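Local coordinates for protein Lys-gingipain catalytic subunit (Porphyromonas gingivalis, PDB 4RBM) that cleaves proteins after lysine as a secreted cysteine endopeptidase of the C25 family, degrading host proteins such as haemoglobin, collagen and immunoglobulins, at residues L150-L155 with G185-Y190; S321-N326 with P367-P372. All coordinates share one frame; numbering follows the deposited sequence.

Contact 1. Residues L150-L155 with G185-Y190; sequences LEKVLL and GYTDVY. With NI (nickel (II) ion), chain F; NA (sodium ion), chain G; HIS (histidine), chain H.
V153 and V189 sit side by side on two neighbouring parallel strands, 152-155 and 188-190, whose axes approach to 4.8 Å at an angle of 14°. They are the two strands of a beta-alpha-beta crossover, with helix 163-178 between them in sequence, and 188-192 is an edge strand of the mixed sheet in the catalytic domain. The ladder runs V153 N to D188 O, Y190 N to V153 O and L155 N to Y190 O, the last at 2.8 Å. Where the pairing starts, E151 O accepts T187 N at 2.8 Å and, weakly, D188 N.

One face carries K152, L154, D188 and Y190. The extended K152 chain runs alongside D188, its CE 3.7 Å from D188 OD1; NZ stays 4.3 Å from that OD1, beyond a salt bridge, though the opposite charges probably still attract. T187 OG1 donates to the same OD1 and so ties down the carboxylate. The Y190 ring has its OH near K152 CD and stacks on H203.

On the V153 and V189 face, CG2 of V153 meets CG1 of V189, which also touches CD1 of L155; M176 of helix 163-178 covers both V189 and L155. At the start of the pair, V153 CG1 packs 3.5 Å from CE1 of the Y186 ring, while E151 O lies at that ring's edge.

A water bridges E151 OE1 and G185 O. With CG set beside its backbone N (chi1 -52°) and the chain extended, E151 carries its carboxylate out to a nickel ion, which OE2 binds at 2.0 Å, matched by NE2 of a bound histidine.

Contact 2. Residues S321-N326 with P367-P372; sequences SYNTVN and PYRAMP. With NA (sodium ion), chain E; HIS (histidine), chain H.
P367, N323 and R369 carry this small, buried contact, in which the turn leading into helix 325-341 meets the loop that follows strand 357-361. P367 lays its ring against the start of the helix: its CD lies 3.4 Å from the carbonyl oxygen N323 O, and its CG meets CG2 of V325 at 3.6 Å, the two side chains crossing at about a right angle. Y274 of strand 273-279 touches both V325 and P367, placing them over the sheet. A water donates to N323 O and to P367 O, joining the two backbones beside the proline.

N323 turns its amide toward the loop, CG lying beside the backbone N (chi1 -73°), and OD1 faces two partners. One is R369 NH1, which donates to it at 2.8 Å; the bond is bent, and the nitrogen stands above the carbonyl plane, 42° out of it. The guanidinium reaches this position through a bend at chi3, and its plane is inclined 29° to that of the amide. The other partner is a sodium ion, 2.5 Å from OD1.

That double use probably polarises the amide oxygen, with a cation and a guanidinium N-H both drawing on it. S321 O and Y322 O bind the same sodium, and the carbonyl oxygens of A315, T316 and L318 complete six ligands. Next along the chain, T324 takes the N-cap position. The result is a sodium site built mainly from main-chain carbonyls, joining the C-terminal end of helix 312-317 to the turn that leads into the N-capped helix 325-341.

Along the chain, contact 1 comes first: residues 150-155 are rejoined by 185-190 after helix 163-178, closing the crossover at one edge of the mixed sheet. Contact 2 opens much later and closes a second, separate loop, in which 321-326 is met by 367-372 after helix 325-341, helix 350-356 and strand 357-361, the opposite edge of that sheet. The two loops follow in series, neither nested nor crossed, with centres about 14 Å apart. They still meet in space: Y186 OH packs 3.4 Å from R369 CA, A370 CB lies against G185, and M371 touches E151. Beside that junction, one bound histidine touches both E151 and M371.

Contact 1. Residues L150-L155 with G185-Y190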
loop_
_atom_site.group_PDB
_atom_site.type_symbol
_atom_site.label_atom_id
_atom_site.label_comp_id
_atom_site.label_asym_id
_atom_site.label_seq_id
_atom_site.Cartn_x
_atom_site.Cartn_y
_atom_site.Cartn_z
ATOM N N LEU A 150 -3.002 14.455 -9.177
ATOM C CA LEU A 150 -2.691 14.110 -7.785
ATOM C C LEU A 150 -3.414 14.972 -6.770
ATOM O O LEU A 150 -3.492 14.582 -5.605
ATOM C CB LEU A 150 -1.183 14.229 -7.537
ATOM C CG LEU A 150 -0.317 13.236 -8.318
ATOM C CD1 LEU A 150 1.178 13.539 -8.133
ATOM C CD2 LEU A 150 -0.593 11.781 -7.897
ATOM N N GLU A 151 -3.937 16.124 -7.200
ATOM C CA GLU A 151 -4.635 17.074 -6.339
ATOM C C GLU A 151 -6.126 16.777 -6.296
ATOM O O GLU A 151 -6.908 17.590 -5.801
ATOM C CB GLU A 151 -4.382 18.502 -6.877
ATOM C CG GLU A 151 -2.905 18.799 -7.088
ATOM C CD GLU A 151 -2.632 20.236 -7.477
ATOM O OE1 GLU A 151 -2.079 20.972 -6.630
ATOM O OE2 GLU A 151 -2.987 20.637 -8.610
ATOM N N LYS A 152 -6.529 15.605 -6.804
ATOM C CA LYS A 152 -7.940 15.260 -6.930
ATOM C C LYS A 152 -8.250 13.893 -6.358
ATOM O O LYS A 152 -7.418 12.975 -6.426
ATOM C CB LYS A 152 -8.341 15.305 -8.409
ATOM C CG LYS A 152 -7.857 16.586 -9.109
ATOM C CD LYS A 152 -8.258 16.685 -10.572
ATOM C CE LYS A 152 -7.434 17.771 -11.264
ATOM N NZ LYS A 152 -7.861 17.987 -12.680
ATOM N N VAL A 153 -9.473 13.746 -5.809
ATOM C CA VAL A 153 -9.903 12.458 -5.210
ATOM C C VAL A 153 -11.354 12.185 -5.554
ATOM O O VAL A 153 -12.095 13.098 -5.925
ATOM C CB VAL A 153 -9.701 12.359 -3.660
ATOM C CG1 VAL A 153 -8.228 12.536 -3.262
ATOM C CG2 VAL A 153 -10.622 13.317 -2.900
ATOM N N LEU A 154 -11.755 10.915 -5.435
ATOM C CA LEU A 154 -13.151 10.520 -5.658
ATOM C C LEU A 154 -13.611 9.814 -4.397
ATOM O O LEU A 154 -12.955 8.854 -3.978
ATOM C CB LEU A 154 -13.312 9.590 -6.904
ATOM C CG LEU A 154 -14.750 8.947 -7.092
ATOM C CD1 LEU A 154 -15.856 10.033 -7.275
ATOM C CD2 LEU A 154 -14.779 8.018 -8.320
ATOM N N LEU A 155 -14.715 10.272 -3.780
ATOM C CA LEU A 155 -15.227 9.637 -2.559
ATOM C C LEU A 155 -16.704 9.309 -2.730
ATOM O O LEU A 155 -17.488 10.197 -3.057
ATOM C CB LEU A 155 -15.015 10.569 -1.341
ATOM C CG LEU A 155 -13.575 11.098 -1.102
ATOM C CD1 LEU A 155 -13.571 12.226 -0.068
ATOM C CD2 LEU A 155 -12.610 9.989 -0.681
ATOM N N GLY A 185 -4.518 20.857 0.206
ATOM C CA GLY A 185 -4.032 20.937 -1.172
ATOM C C GLY A 185 -4.899 20.295 -2.234
ATOM O O GLY A 185 -4.551 20.342 -3.423
ATOM N N TYR A 186 -6.030 19.675 -1.831
ATOM C CA TYR A 186 -6.898 19.045 -2.830
ATOM C C TYR A 186 -7.754 20.073 -3.523
ATOM O O TYR A 186 -8.525 20.788 -2.866
ATOM C CB TYR A 186 -7.775 17.959 -2.175
ATOM C CG TYR A 186 -6.965 16.760 -1.741
ATOM C CD1 TYR A 186 -6.521 15.816 -2.672
ATOM C CD2 TYR A 186 -6.553 16.614 -0.419
ATOM C CE1 TYR A 186 -5.738 14.730 -2.283
ATOM C CE2 TYR A 186 -5.800 15.512 -0.014
ATOM C CZ TYR A 186 -5.387 14.579 -0.951
ATOM O OH TYR A 186 -4.647 13.496 -0.543
ATOM N N THR A 187 -7.644 20.146 -4.859
ATOM C CA THR A 187 -8.404 21.136 -5.639
ATOM C C THR A 187 -9.768 20.615 -6.085
ATOM O O THR A 187 -10.681 21.418 -6.302
ATOM C CB THR A 187 -7.601 21.555 -6.872
ATOM O OG1 THR A 187 -7.390 20.406 -7.717
ATOM C CG2 THR A 187 -6.259 22.173 -6.488
ATOM N N ASP A 188 -9.885 19.298 -6.270
ATOM C CA ASP A 188 -11.129 18.688 -6.751
ATOM C C ASP A 188 -11.459 17.484 -5.894
ATOM O O ASP A 188 -10.738 16.497 -5.926
ATOM C CB ASP A 188 -11.014 18.298 -8.242
ATOM C CG ASP A 188 -10.787 19.503 -9.142
ATOM O OD1 ASP A 188 -9.625 19.928 -9.270
ATOM O OD2 ASP A 188 -11.791 20.093 -9.612
ATOM N N VAL A 189 -12.500 17.602 -5.070
ATOM C CA VAL A 189 -12.906 16.503 -4.187
ATOM C C VAL A 189 -14.269 16.054 -4.670
ATOM O O VAL A 189 -15.296 16.604 -4.261
ATOM C CB VAL A 189 -12.883 16.958 -2.703
ATOM C CG1 VAL A 189 -13.398 15.854 -1.784
ATOM C CG2 VAL A 189 -11.469 17.383 -2.289
ATOM N N TYR A 190 -14.266 15.138 -5.653
ATOM C CA TYR A 190 -15.504 14.610 -6.237
ATOM C C TYR A 190 -16.126 13.707 -5.198
ATOM O O TYR A 190 -15.476 12.740 -4.757
ATOM C CB TYR A 190 -15.212 13.836 -7.536
ATOM C CG TYR A 190 -14.319 14.573 -8.503
ATOM C CD1 TYR A 190 -14.750 15.747 -9.129
ATOM C CD2 TYR A 190 -13.066 14.074 -8.843
ATOM C CE1 TYR A 190 -13.937 16.415 -10.047
ATOM C CE2 TYR A 190 -12.252 14.729 -9.766
ATOM C CZ TYR A 190 -12.690 15.895 -10.365
ATOM O OH TYR A 190 -11.873 16.523 -11.288
HETATM NI NI NI F . -2.166 22.438 -8.939
HETATM NA NA NA G . -11.545 23.367 -5.396
HETATM N N HIS H . 4.416 24.376 -5.409
HETATM C CA HIS H . 3.323 24.400 -6.394
HETATM C C HIS H . 2.142 25.199 -5.844
HETATM O O HIS H . 1.559 24.813 -4.833
HETATM C CB HIS H . 2.903 22.953 -6.753
HETATM C CG HIS H . 1.741 22.856 -7.700
HETATM N ND1 HIS H . 1.929 22.851 -9.066
HETATM C CD2 HIS H . 0.418 22.744 -7.437
HETATM C CE1 HIS H . 0.722 22.725 -9.595
HETATM N NE2 HIS H . -0.221 22.656 -8.654
HETATM O O HOH W 1 -1.859 20.327 -4.019
HETATM O O HOH W 2 -11.075 21.739 -3.027
HETATM O O HOH W 3 -13.162 22.530 -6.715
HETATM O O HOH W 4 -12.699 24.658 -3.782
HETATM O O HOH W 5 -9.683 24.411 -4.712
#

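Contact 2. Residues S321-N326 with P367-P372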
loop_
_atom_site.group_PDB
_atom_site.type_symbol
_atom_site.label_atom_id
_atom_site.label_comp_id
_atom_site.label_asym_id
_atom_site.label_seq_id
_atom_site.Cartn_x
_atom_site.Cartn_y
_atom_site.Cartn_z
ATOM N N SER A 321 4.334 9.305 9.978
ATOM C CA SER A 321 4.151 7.854 10.117
ATOM C C SER A 321 2.949 7.416 9.286
ATOM O O SER A 321 2.220 8.272 8.779
ATOM C CB SER A 321 3.990 7.442 11.584
ATOM O OG SER A 321 2.846 8.050 12.164
ATOM N N TYR A 322 2.751 6.109 9.143
ATOM C CA TYR A 322 1.653 5.525 8.351
ATOM C C TYR A 322 1.660 6.170 6.966
ATOM O O TYR A 322 0.667 6.761 6.531
ATOM C CB TYR A 322 0.287 5.697 9.054
ATOM C CG TYR A 322 0.225 4.995 10.394
ATOM C CD1 TYR A 322 -0.192 3.667 10.488
ATOM C CD2 TYR A 322 0.633 5.638 11.560
ATOM C CE1 TYR A 322 -0.220 3.001 11.718
ATOM C CE2 TYR A 322 0.593 4.985 12.798
ATOM C CZ TYR A 322 0.155 3.671 12.870
ATOM O OH TYR A 322 0.119 3.009 14.075
ATOM N N ASN A 323 2.798 6.033 6.268
ATOM C CA ASN A 323 2.973 6.666 4.967
ATOM C C ASN A 323 3.017 5.695 3.803
ATOM O O ASN A 323 3.255 6.134 2.680
ATOM C CB ASN A 323 4.211 7.557 4.998
ATOM C CG ASN A 323 3.916 8.797 5.810
ATOM O OD1 ASN A 323 2.799 9.336 5.762
ATOM N ND2 ASN A 323 4.910 9.307 6.532
ATOM N N THR A 324 2.718 4.408 4.030
ATOM C CA THR A 324 2.656 3.430 2.929
ATOM C C THR A 324 1.231 2.989 2.680
ATOM O O THR A 324 0.371 3.152 3.550
ATOM C CB THR A 324 3.493 2.159 3.263
ATOM O OG1 THR A 324 2.947 1.521 4.423
ATOM C CG2 THR A 324 4.959 2.446 3.425
ATOM N N VAL A 325 0.990 2.362 1.515
ATOM C CA VAL A 325 -0.312 1.769 1.224
ATOM C C VAL A 325 -0.660 0.706 2.322
ATOM O O VAL A 325 -1.742 0.791 2.918
ATOM C CB VAL A 325 -0.353 1.140 -0.193
ATOM C CG1 VAL A 325 -1.622 0.299 -0.357
ATOM C CG2 VAL A 325 -0.287 2.225 -1.272
ATOM N N ASN A 326 0.261 -0.235 2.641
ATOM C CA ASN A 326 -0.043 -1.207 3.707
ATOM C C ASN A 326 -0.420 -0.547 5.036
ATOM O O ASN A 326 -1.330 -1.031 5.706
ATOM C CB ASN A 326 1.139 -2.149 3.957
ATOM C CG ASN A 326 1.011 -3.403 3.142
ATOM O OD1 ASN A 326 1.624 -3.524 2.115
ATOM N ND2 ASN A 326 0.214 -4.362 3.601
ATOM N N PRO A 367 1.972 6.738 -0.811
ATOM C CA PRO A 367 1.137 7.662 -1.602
ATOM C C PRO A 367 1.368 9.118 -1.260
ATOM O O PRO A 367 1.642 9.479 -0.105
ATOM C CB PRO A 367 -0.303 7.248 -1.274
ATOM C CG PRO A 367 -0.182 5.814 -0.743
ATOM C CD PRO A 367 1.138 5.818 -0.008
ATOM N N TYR A 368 1.279 9.946 -2.296
ATOM C CA TYR A 368 1.327 11.401 -2.158
ATOM C C TYR A 368 0.021 11.849 -1.528
ATOM O O TYR A 368 -0.981 11.127 -1.616
ATOM C CB TYR A 368 1.525 12.093 -3.521
ATOM C CG TYR A 368 2.715 11.564 -4.291
ATOM C CD1 TYR A 368 3.994 11.569 -3.732
ATOM C CD2 TYR A 368 2.559 11.013 -5.564
ATOM C CE1 TYR A 368 5.083 11.032 -4.417
ATOM C CE2 TYR A 368 3.643 10.463 -6.255
ATOM C CZ TYR A 368 4.909 10.507 -5.691
ATOM O OH TYR A 368 5.977 9.949 -6.358
ATOM N N ARG A 369 0.012 13.034 -0.921
ATOM C CA ARG A 369 -1.218 13.591 -0.358
ATOM C C ARG A 369 -1.393 14.964 -0.993
ATOM O O ARG A 369 -0.754 15.945 -0.597
ATOM C CB ARG A 369 -1.187 13.632 1.179
ATOM C CG ARG A 369 -1.172 12.228 1.824
ATOM C CD ARG A 369 -1.046 12.357 3.355
ATOM N NE ARG A 369 0.222 12.959 3.779
ATOM C CZ ARG A 369 1.338 12.281 4.052
ATOM N NH1 ARG A 369 1.374 10.960 3.917
ATOM N NH2 ARG A 369 2.433 12.921 4.436
ATOM N N ALA A 370 -2.188 14.992 -2.073
ATOM C CA ALA A 370 -2.354 16.136 -2.977
ATOM C C ALA A 370 -1.011 16.323 -3.724
ATOM O O ALA A 370 -0.302 15.326 -3.898
ATOM C CB ALA A 370 -2.791 17.404 -2.229
ATOM N N MET A 371 -0.626 17.545 -4.123
ATOM C CA MET A 371 0.641 17.702 -4.858
ATOM C C MET A 371 1.867 17.440 -3.962
ATOM O O MET A 371 2.065 18.166 -2.989
ATOM C CB MET A 371 0.758 19.090 -5.514
ATOM C CG MET A 371 2.029 19.236 -6.372
ATOM S SD MET A 371 2.042 18.220 -7.887
ATOM C CE MET A 371 0.703 19.013 -8.833
ATOM N N PRO A 372 2.725 16.453 -4.293
ATOM C CA PRO A 372 3.940 16.245 -3.467
ATOM C C PRO A 372 4.902 17.449 -3.562
ATOM O O PRO A 372 4.970 18.150 -4.589
ATOM C CB PRO A 372 4.570 14.978 -4.043
ATOM C CG PRO A 372 4.001 14.844 -5.416
ATOM C CD PRO A 372 2.644 15.481 -5.406
HETATM NA NA NA E . 0.786 9.204 7.148
HETATM N N HIS H . 4.416 24.376 -5.409
HETATM C CA HIS H . 3.323 24.400 -6.394
HETATM C C HIS H . 2.142 25.199 -5.844
HETATM O O HIS H . 1.559 24.813 -4.833
HETATM C CB HIS H . 2.903 22.953 -6.753
HETATM C CG HIS H . 1.741 22.856 -7.700
HETATM N ND1 HIS H . 1.929 22.851 -9.066
HETATM C CD2 HIS H . 0.418 22.744 -7.437
HETATM C CE1 HIS H . 0.722 22.725 -9.595
HETATM N NE2 HIS H . -0.221 22.656 -8.654
HETATM O O HOH W 6 3.372 8.827 1.910
#